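PDB 3HZ8: Thiol:disulfide interchange protein DsbA from Neisseria meningitidis MC58, which probably acts as a periplasmic disulfide oxidoreductase of the DsbA family, passing its redox-active disulfide on to substrate proteins. Local coordinates for residues Pro156-Phe168 with Thr177-Gln189. The protein carries 1 engineered substitution. Residues are numbered along the deposited sequence; the frame is centred on the assembly and turned at random.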
ATOM      1  N   PRO A 156      -6.789   2.234   6.301  1.00  7.36           N
ATOM      2  CA  PRO A 156      -6.391   1.798   4.963  1.00  8.28           C
ATOM      3  C   PRO A 156      -7.485   2.045   3.953  1.00  8.13           C
ATOM      4  O   PRO A 156      -8.666   2.002   4.297  1.00  9.22           O
ATOM      5  CB  PRO A 156      -6.177   0.290   5.119  1.00  8.86           C
ATOM      6  CG  PRO A 156      -7.022  -0.102   6.301  1.00  8.52           C
ATOM      7  CD  PRO A 156      -7.121   1.111   7.203  1.00  7.50           C
ATOM      8  N   THR A 157      -7.083   2.312   2.711  1.00  7.48           N
ATOM      9  CA  THR A 157      -8.014   2.414   1.575  1.00  7.41           C
ATOM     10  C   THR A 157      -7.484   1.474   0.492  1.00  7.19           C
ATOM     11  O   THR A 157      -6.296   1.517   0.169  1.00  7.92           O
ATOM     12  CB  THR A 157      -8.084   3.872   1.026  1.00  7.54           C
ATOM     13  OG1 THR A 157      -8.738   4.715   1.991  1.00  9.86           O
ATOM     14  CG2 THR A 157      -8.858   3.953  -0.300  1.00  9.50           C
ATOM     15  N   VAL A 158      -8.340   0.611  -0.054  1.00  6.78           N
ATOM     16  CA  VAL A 158      -7.906  -0.293  -1.116  1.00  7.04           C
ATOM     17  C   VAL A 158      -8.743  -0.035  -2.348  1.00  6.95           C
ATOM     18  O   VAL A 158      -9.967  -0.009  -2.270  1.00  7.12           O
ATOM     19  CB  VAL A 158      -8.021  -1.785  -0.685  1.00  6.93           C
ATOM     20  CG1 VAL A 158      -7.681  -2.734  -1.864  1.00  8.13           C
ATOM     21  CG2 VAL A 158      -7.109  -2.060   0.518  1.00  8.68           C
ATOM     22  N   ILE A 159      -8.049   0.170  -3.473  1.00  6.94           N
ATOM     23  CA  ILE A 159      -8.680   0.448  -4.747  0.50  7.40           C
ATOM     24  C   ILE A 159      -8.227  -0.576  -5.802  1.00  7.45           C
ATOM     25  O   ILE A 159      -7.030  -0.823  -5.968  1.00  8.04           O
ATOM     26  CB  ILE A 159      -8.362   1.899  -5.181  0.50  7.12           C
ATOM     27  CG1 ILE A 159      -9.093   2.880  -4.257  0.50  6.53           C
ATOM     28  CG2 ILE A 159      -8.730   2.132  -6.642  0.50  6.94           C
ATOM     29  CD1 ILE A 159      -8.390   4.203  -4.064  0.50  7.37           C
ATOM     30  N   VAL A 160      -9.187  -1.169  -6.509  1.00  7.48           N
ATOM     31  CA  VAL A 160      -8.880  -2.178  -7.521  1.00  7.15           C
ATOM     32  C   VAL A 160      -9.092  -1.617  -8.916  1.00  7.80           C
ATOM     33  O   VAL A 160     -10.084  -0.955  -9.175  1.00  7.49           O
ATOM     34  CB  VAL A 160      -9.747  -3.448  -7.319  1.00  7.18           C
ATOM     35  CG1 VAL A 160      -9.400  -4.537  -8.331  1.00  8.41           C
ATOM     36  CG2 VAL A 160      -9.566  -3.965  -5.887  1.00  8.14           C
ATOM     37  N   GLY A 161      -8.152  -1.875  -9.814  1.00  7.83           N
ATOM     38  CA  GLY A 161      -8.328  -1.453 -11.204  1.00  8.20           C
ATOM     39  C   GLY A 161      -8.359   0.050 -11.390  1.00  8.11           C
ATOM     40  O   GLY A 161      -8.927   0.537 -12.375  1.00  8.78           O
ATOM     41  N   GLY A 162      -7.780   0.785 -10.436  1.00  7.69           N
ATOM     42  CA  GLY A 162      -7.780   2.248 -10.475  1.00  7.86           C
ATOM     43  C   GLY A 162      -9.102   2.930 -10.148  1.00  7.84           C
ATOM     44  O   GLY A 162      -9.149   4.149  -9.985  1.00  8.18           O
ATOM     45  N   LYS A 163     -10.190   2.167 -10.040  1.00  7.68           N
ATOM     46  CA  LYS A 163     -11.511   2.809  -9.955  1.00  8.10           C
ATOM     47  C   LYS A 163     -12.496   2.272  -8.912  1.00  8.05           C
ATOM     48  O   LYS A 163     -13.484   2.935  -8.638  1.00  7.98           O
ATOM     49  CB  LYS A 163     -12.198   2.788 -11.330  1.00  9.19           C
ATOM     50  CG  LYS A 163     -12.528   1.386 -11.832  1.00 10.01           C
ATOM     51  CD  LYS A 163     -13.126   1.359 -13.240  1.00  9.48           C
ATOM     52  CE  LYS A 163     -14.443   2.133 -13.349  1.00 10.47           C
ATOM     53  NZ  LYS A 163     -15.016   2.115 -14.759  1.00 12.70           N
ATOM     54  N   TYR A 164     -12.251   1.082  -8.364  1.00  7.64           N
ATOM     55  CA  TYR A 164     -13.215   0.450  -7.456  1.00  7.79           C
ATOM     56  C   TYR A 164     -12.679   0.402  -6.035  1.00  7.48           C
ATOM     57  O   TYR A 164     -11.733  -0.328  -5.751  1.00  7.67           O
ATOM     58  CB  TYR A 164     -13.580  -0.962  -7.932  1.00  7.95           C
ATOM     59  CG  TYR A 164     -14.185  -0.990  -9.324  1.00  8.66           C
ATOM     60  CD1 TYR A 164     -15.330  -0.266  -9.624  1.00  9.14           C
ATOM     61  CD2 TYR A 164     -13.612  -1.758 -10.327  1.00  9.61           C
ATOM     62  CE1 TYR A 164     -15.897  -0.299 -10.903  1.00 10.49           C
ATOM     63  CE2 TYR A 164     -14.170  -1.803 -11.610  1.00 10.55           C
ATOM     64  CZ  TYR A 164     -15.306  -1.065 -11.888  1.00 10.00           C
ATOM     65  OH  TYR A 164     -15.847  -1.080 -13.154  1.00 11.81           O
ATOM     66  N   LYS A 165     -13.294   1.179  -5.147  1.00  7.29           N
ATOM     67  CA  LYS A 165     -12.883   1.235  -3.754  1.00  7.64           C
ATOM     68  C   LYS A 165     -13.596   0.141  -2.977  1.00  7.36           C
ATOM     69  O   LYS A 165     -14.824   0.041  -3.047  1.00  8.65           O
ATOM     70  CB  LYS A 165     -13.228   2.604  -3.148  1.00  7.25           C
ATOM     71  CG  LYS A 165     -12.865   2.746  -1.661  1.00  8.71           C
ATOM     72  CD  LYS A 165     -13.159   4.150  -1.142  1.00  9.74           C
ATOM     73  CE  LYS A 165     -12.961   4.199   0.352  1.00 13.73           C
ATOM     74  NZ  LYS A 165     -13.163   5.559   0.903  1.00 16.68           N
ATOM     75  N   VAL A 166     -12.826  -0.670  -2.252  1.00  7.01           N
ATOM     76  CA  VAL A 166     -13.396  -1.695  -1.384  1.00  7.26           C
ATOM     77  C   VAL A 166     -14.014  -1.044  -0.148  1.00  7.30           C
ATOM     78  O   VAL A 166     -13.381  -0.225   0.503  1.00  7.63           O
ATOM     79  CB  VAL A 166     -12.323  -2.702  -0.939  1.00  7.58           C
ATOM     80  CG1 VAL A 166     -12.928  -3.755  -0.015  1.00  8.50           C
ATOM     81  CG2 VAL A 166     -11.688  -3.356  -2.153  1.00  7.52           C
ATOM     82  N   GLU A 167     -15.265  -1.391   0.152  1.00  8.46           N
ATOM     83  CA  GLU A 167     -15.903  -0.937   1.389  1.00  9.05           C
ATOM     84  C   GLU A 167     -15.901  -2.144   2.332  1.00  9.23           C
ATOM     85  O   GLU A 167     -16.674  -3.083   2.154  1.00  9.00           O
ATOM     86  CB  GLU A 167     -17.328  -0.433   1.126  1.00  9.54           C
ATOM     87  CG  GLU A 167     -17.441   0.654   0.044  1.00 10.71           C
ATOM     88  CD  GLU A 167     -16.919   2.007   0.500  1.00 13.05           C
ATOM     89  OE1 GLU A 167     -16.985   2.274   1.715  1.00 15.96           O
ATOM     90  OE2 GLU A 167     -16.445   2.803  -0.341  1.00 12.10           O
ATOM     91  N   PHE A 168     -14.982  -2.137   3.295  1.00  9.87           N
ATOM     92  CA  PHE A 168     -14.735  -3.307   4.135  1.00 10.58           C
ATOM     93  C   PHE A 168     -15.771  -3.462   5.250  1.00 11.12           C
ATOM     94  O   PHE A 168     -16.069  -2.501   5.954  1.00 12.36           O
ATOM     95  CB  PHE A 168     -13.360  -3.190   4.802  1.00 10.36           C
ATOM     96  CG  PHE A 168     -12.190  -3.420   3.887  1.00 10.42           C
ATOM     97  CD1 PHE A 168     -11.674  -4.704   3.733  1.00  9.96           C
ATOM     98  CD2 PHE A 168     -11.546  -2.349   3.262  1.00 10.05           C
ATOM     99  CE1 PHE A 168     -10.558  -4.940   2.916  1.00 10.55           C
ATOM    100  CE2 PHE A 168     -10.433  -2.565   2.455  1.00 10.24           C
ATOM    101  CZ  PHE A 168      -9.933  -3.870   2.277  1.00 10.69           C
ATOM    102  N   THR A 177     -14.122  -9.533  -1.869  1.00 10.77           N
ATOM    103  CA  THR A 177     -14.475  -8.357  -2.680  1.00 10.42           C
ATOM    104  C   THR A 177     -13.357  -8.019  -3.682  1.00 10.53           C
ATOM    105  O   THR A 177     -13.629  -7.773  -4.859  1.00 11.10           O
ATOM    106  CB  THR A 177     -14.823  -7.137  -1.784  1.00 10.37           C
ATOM    107  OG1 THR A 177     -15.864  -7.513  -0.880  1.00 10.78           O
ATOM    108  CG2 THR A 177     -15.324  -5.944  -2.609  1.00 10.39           C
ATOM    109  N   ILE A 178     -12.110  -8.036  -3.230  1.00 10.42           N
ATOM    110  CA  ILE A 178     -10.983  -7.781  -4.137  1.00 10.74           C
ATOM    111  C   ILE A 178     -11.008  -8.752  -5.318  1.00 11.18           C
ATOM    112  O   ILE A 178     -10.866  -8.335  -6.468  1.00 11.80           O
ATOM    113  CB  ILE A 178      -9.622  -7.834  -3.392  1.00 10.28           C
ATOM    114  CG1 ILE A 178      -9.500  -6.627  -2.445  1.00  9.70           C
ATOM    115  CG2 ILE A 178      -8.421  -7.868  -4.390  1.00 11.07           C
ATOM    116  CD1 ILE A 178      -8.351  -6.695  -1.472  1.00 10.61           C
ATOM    117  N   ASP A 179     -11.198 -10.041  -5.036  1.00 11.67           N
ATOM    118  CA  ASP A 179     -11.228 -11.050  -6.100  1.00 12.26           C
ATOM    119  C   ASP A 179     -12.336 -10.789  -7.117  1.00 12.08           C
ATOM    120  O   ASP A 179     -12.116 -10.926  -8.326  1.00 12.67           O
ATOM    121  CB  ASP A 179     -11.389 -12.441  -5.496  1.00 12.71           C
ATOM    122  CG  ASP A 179     -10.162 -12.888  -4.705  1.00 13.98           C
ATOM    123  OD1 ASP A 179      -9.099 -12.227  -4.811  1.00 15.88           O
ATOM    124  OD2 ASP A 179     -10.274 -13.915  -3.993  1.00 16.74           O
ATOM    125  N   LEU A 180     -13.527 -10.450  -6.628  1.00 11.45           N
ATOM    126  CA  LEU A 180     -14.663 -10.152  -7.503  1.00 11.59           C
ATOM    127  C   LEU A 180     -14.394  -8.906  -8.331  1.00 11.29           C
ATOM    128  O   LEU A 180     -14.692  -8.882  -9.534  1.00 11.38           O
ATOM    129  CB  LEU A 180     -15.966  -9.988  -6.697  1.00 11.45           C
ATOM    130  CG  LEU A 180     -16.525 -11.209  -5.956  1.00 12.44           C
ATOM    131  CD1 LEU A 180     -17.698 -10.779  -5.099  1.00 14.20           C
ATOM    132  CD2 LEU A 180     -16.950 -12.243  -6.977  1.00 14.82           C
ATOM    133  N   LEU A 181     -13.840  -7.872  -7.692  1.00 10.99           N
ATOM    134  CA  LEU A 181     -13.493  -6.649  -8.415  1.00 11.11           C
ATOM    135  C   LEU A 181     -12.425  -6.898  -9.461  1.00 11.85           C
ATOM    136  O   LEU A 181     -12.493  -6.353 -10.560  1.00 12.41           O
ATOM    137  CB  LEU A 181     -13.043  -5.551  -7.457  1.00 10.29           C
ATOM    138  CG  LEU A 181     -14.146  -4.939  -6.597  1.00 10.11           C
ATOM    139  CD1 LEU A 181     -13.554  -4.002  -5.539  1.00  9.80           C
ATOM    140  CD2 LEU A 181     -15.172  -4.214  -7.452  1.00 10.49           C
ATOM    141  N   ALA A 182     -11.456  -7.746  -9.134  1.00 12.82           N
ATOM    142  CA  ALA A 182     -10.390  -8.083 -10.084  1.00 14.06           C
ATOM    143  C   ALA A 182     -10.921  -8.750 -11.353  1.00 15.08           C
ATOM    144  O   ALA A 182     -10.453  -8.454 -12.463  1.00 15.95           O
ATOM    145  CB  ALA A 182      -9.350  -8.947  -9.419  1.00 14.61           C
ATOM    146  N   ASP A 183     -11.893  -9.647 -11.184  1.00 15.89           N
ATOM    147  CA  ASP A 183     -12.568 -10.285 -12.318  1.00 16.72           C
ATOM    148  C   ASP A 183     -13.367  -9.254 -13.126  1.00 16.28           C
ATOM    149  O   ASP A 183     -13.329  -9.259 -14.363  1.00 16.96           O
ATOM    150  CB  ASP A 183     -13.460 -11.436 -11.834  1.00 16.96           C
ATOM    151  CG  ASP A 183     -14.303 -12.039 -12.948  1.00 18.91           C
ATOM    152  OD1 ASP A 183     -13.735 -12.700 -13.837  1.00 22.02           O
ATOM    153  OD2 ASP A 183     -15.533 -11.841 -12.930  1.00 21.45           O
ATOM    154  N   LYS A 184     -14.066  -8.353 -12.431  1.00 15.82           N
ATOM    155  CA  LYS A 184     -14.841  -7.297 -13.093  1.00 15.30           C
ATOM    156  C   LYS A 184     -13.926  -6.442 -13.980  1.00 15.93           C
ATOM    157  O   LYS A 184     -14.243  -6.201 -15.154  1.00 15.50           O
ATOM    158  CB  LYS A 184     -15.575  -6.433 -12.055  1.00 14.95           C
ATOM    159  CG  LYS A 184     -16.482  -5.349 -12.627  1.00 15.26           C
ATOM    160  CD  LYS A 184     -17.180  -4.599 -11.496  1.00 14.78           C
ATOM    161  CE  LYS A 184     -18.063  -3.464 -11.999  1.00 16.70           C
ATOM    162  NZ  LYS A 184     -19.254  -3.951 -12.756  1.00 17.04           N
ATOM    163  N   VAL A 185     -12.800  -6.008 -13.413  1.00 16.68           N
ATOM    164  CA  VAL A 185     -11.770  -5.247 -14.137  1.00 17.93           C
ATOM    165  C   VAL A 185     -11.189  -6.023 -15.319  1.00 19.08           C
ATOM    166  O   VAL A 185     -11.128  -5.502 -16.433  1.00 19.57           O
ATOM    167  CB  VAL A 185     -10.617  -4.827 -13.177  1.00 17.48           C
ATOM    168  CG1 VAL A 185      -9.395  -4.314 -13.949  1.00 17.72           C
ATOM    169  CG2 VAL A 185     -11.111  -3.781 -12.197  1.00 17.79           C
ATOM    170  N   ARG A 186     -10.746  -7.253 -15.057  1.00 20.59           N
ATOM    171  CA  ARG A 186     -10.107  -8.110 -16.051  1.00 22.03           C
ATOM    172  C   ARG A 186     -10.974  -8.185 -17.297  1.00 23.20           C
ATOM    173  O   ARG A 186     -10.486  -8.022 -18.420  1.00 23.67           O
ATOM    174  CB  ARG A 186      -9.882  -9.510 -15.458  1.00 22.08           C
ATOM    175  CG  ARG A 186      -8.969 -10.427 -16.249  1.00 22.51           C
ATOM    176  CD  ARG A 186      -8.787 -11.754 -15.519  1.00 22.07           C
ATOM    177  NE  ARG A 186      -7.811 -11.682 -14.429  1.00 22.55           N
ATOM    178  CZ  ARG A 186      -8.096 -11.780 -13.131  1.00 21.75           C
ATOM    179  NH1 ARG A 186      -9.345 -11.969 -12.721  1.00 22.97           N
ATOM    180  NH2 ARG A 186      -7.122 -11.705 -12.236  1.00 22.50           N
ATOM    181  N   GLU A 187     -12.269  -8.389 -17.095  1.00 24.01           N
ATOM    182  CA  GLU A 187     -13.191  -8.560 -18.210  1.00 25.56           C
ATOM    183  C   GLU A 187     -13.699  -7.249 -18.828  1.00 26.00           C
ATOM    184  O   GLU A 187     -14.068  -7.220 -20.006  1.00 26.24           O
ATOM    185  CB  GLU A 187     -14.326  -9.503 -17.819  1.00 26.04           C
ATOM    186  CG  GLU A 187     -13.838 -10.903 -17.381  1.00 27.95           C
ATOM    187  CD  GLU A 187     -12.856 -11.575 -18.358  1.00 28.02           C
ATOM    188  OE1 GLU A 187     -12.800 -11.186 -19.549  1.00 31.80           O
ATOM    189  OE2 GLU A 187     -12.137 -12.509 -17.930  1.00 31.70           O
ATOM    190  N   GLU A 188     -13.701  -6.175 -18.042  1.00 26.73           N
ATOM    191  CA  GLU A 188     -13.944  -4.825 -18.558  1.00 27.49           C
ATOM    192  C   GLU A 188     -12.842  -4.410 -19.520  1.00 28.08           C
ATOM    193  O   GLU A 188     -13.124  -3.934 -20.621  1.00 28.15           O
ATOM    194  CB  GLU A 188     -13.997  -3.802 -17.418  1.00 27.30           C
ATOM    195  CG  GLU A 188     -15.310  -3.755 -16.692  1.00 27.55           C
ATOM    196  CD  GLU A 188     -15.377  -2.649 -15.660  1.00 27.13           C
ATOM    197  OE1 GLU A 188     -14.339  -2.304 -15.051  1.00 24.65           O
ATOM    198  OE2 GLU A 188     -16.488  -2.124 -15.452  1.00 28.96           O
ATOM    199  N   GLN A 189     -11.594  -4.593 -19.081  1.00 29.00           N
ATOM    200  CA  GLN A 189     -10.406  -4.177 -19.828  1.00 29.74           C
ATOM    201  C   GLN A 189     -10.207  -5.000 -21.105  1.00 30.74           C
ATOM    202  O   GLN A 189      -9.658  -4.496 -22.092  1.00 31.01           O
ATOM    203  CB  GLN A 189      -9.146  -4.217 -18.934  1.00 29.85           C
ATOM    204  CG  GLN A 189      -9.125  -3.156 -17.804  1.00 29.29           C
ATOM    205  CD  GLN A 189      -7.863  -3.179 -16.933  1.00 29.79           C
ATOM    206  OE1 GLN A 189      -7.047  -4.102 -16.998  1.00 28.02           O
ATOM    207  NE2 GLN A 189      -7.709  -2.151 -16.098  1.00 29.74           N
TER
HETATM  208  O   HOH W   1     -15.860  -5.558   0.942  1.00 14.02           O
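Leu181 projects from the helix between Val160, Tyr164 and Val166, its CB lying 3.9 Å from Val160 CG1 and its CD2 3.7 Å from Tyr164 CB. Val166 CG2 touches both Leu181 CD1 and Ile178 CG1, while Ile178 CD1 runs on to Val158 CG1, so both strands of the hairpin share one buried apolar layer against the helix. At the turn, Gly161 CA comes within 3.8 Å of Val185 CG2, and the same methyl abuts the edge of the Tyr164 ring. With CG anti to the carbonyl carbon (chi1 -59°), the Tyr164 ring runs along the helix past Val185, and the Lys184 chain crosses its outer end at about a right angle, CE 3.5 Å from Tyr164 OH. Lys163 CG covers one ring face. The hydroxyl donates to Glu188 OE1 at 2.7 Å, on the syn side of the carboxylate and 17° out of its plane; Glu188 OE2 lies 2.6 Å from Tyr164 OH, which thus sits at the carboxylate's mouth. This joins hairpin to helix at the more open margin, where Lys163 NZ stays 4.5 Å from Glu188 OE1, too far for a salt bridge. The other end is looser too: a water links Glu167 O to Thr177 OG1. A classic beta bulge sets Lys163 and Tyr164 together opposite Val160, whose O accepts from both their N atoms. Strands 157-160 and 164-166, antiparallel and covered by the C-terminal helix, form the closing beta-beta-alpha unit of the thioredoxin fold.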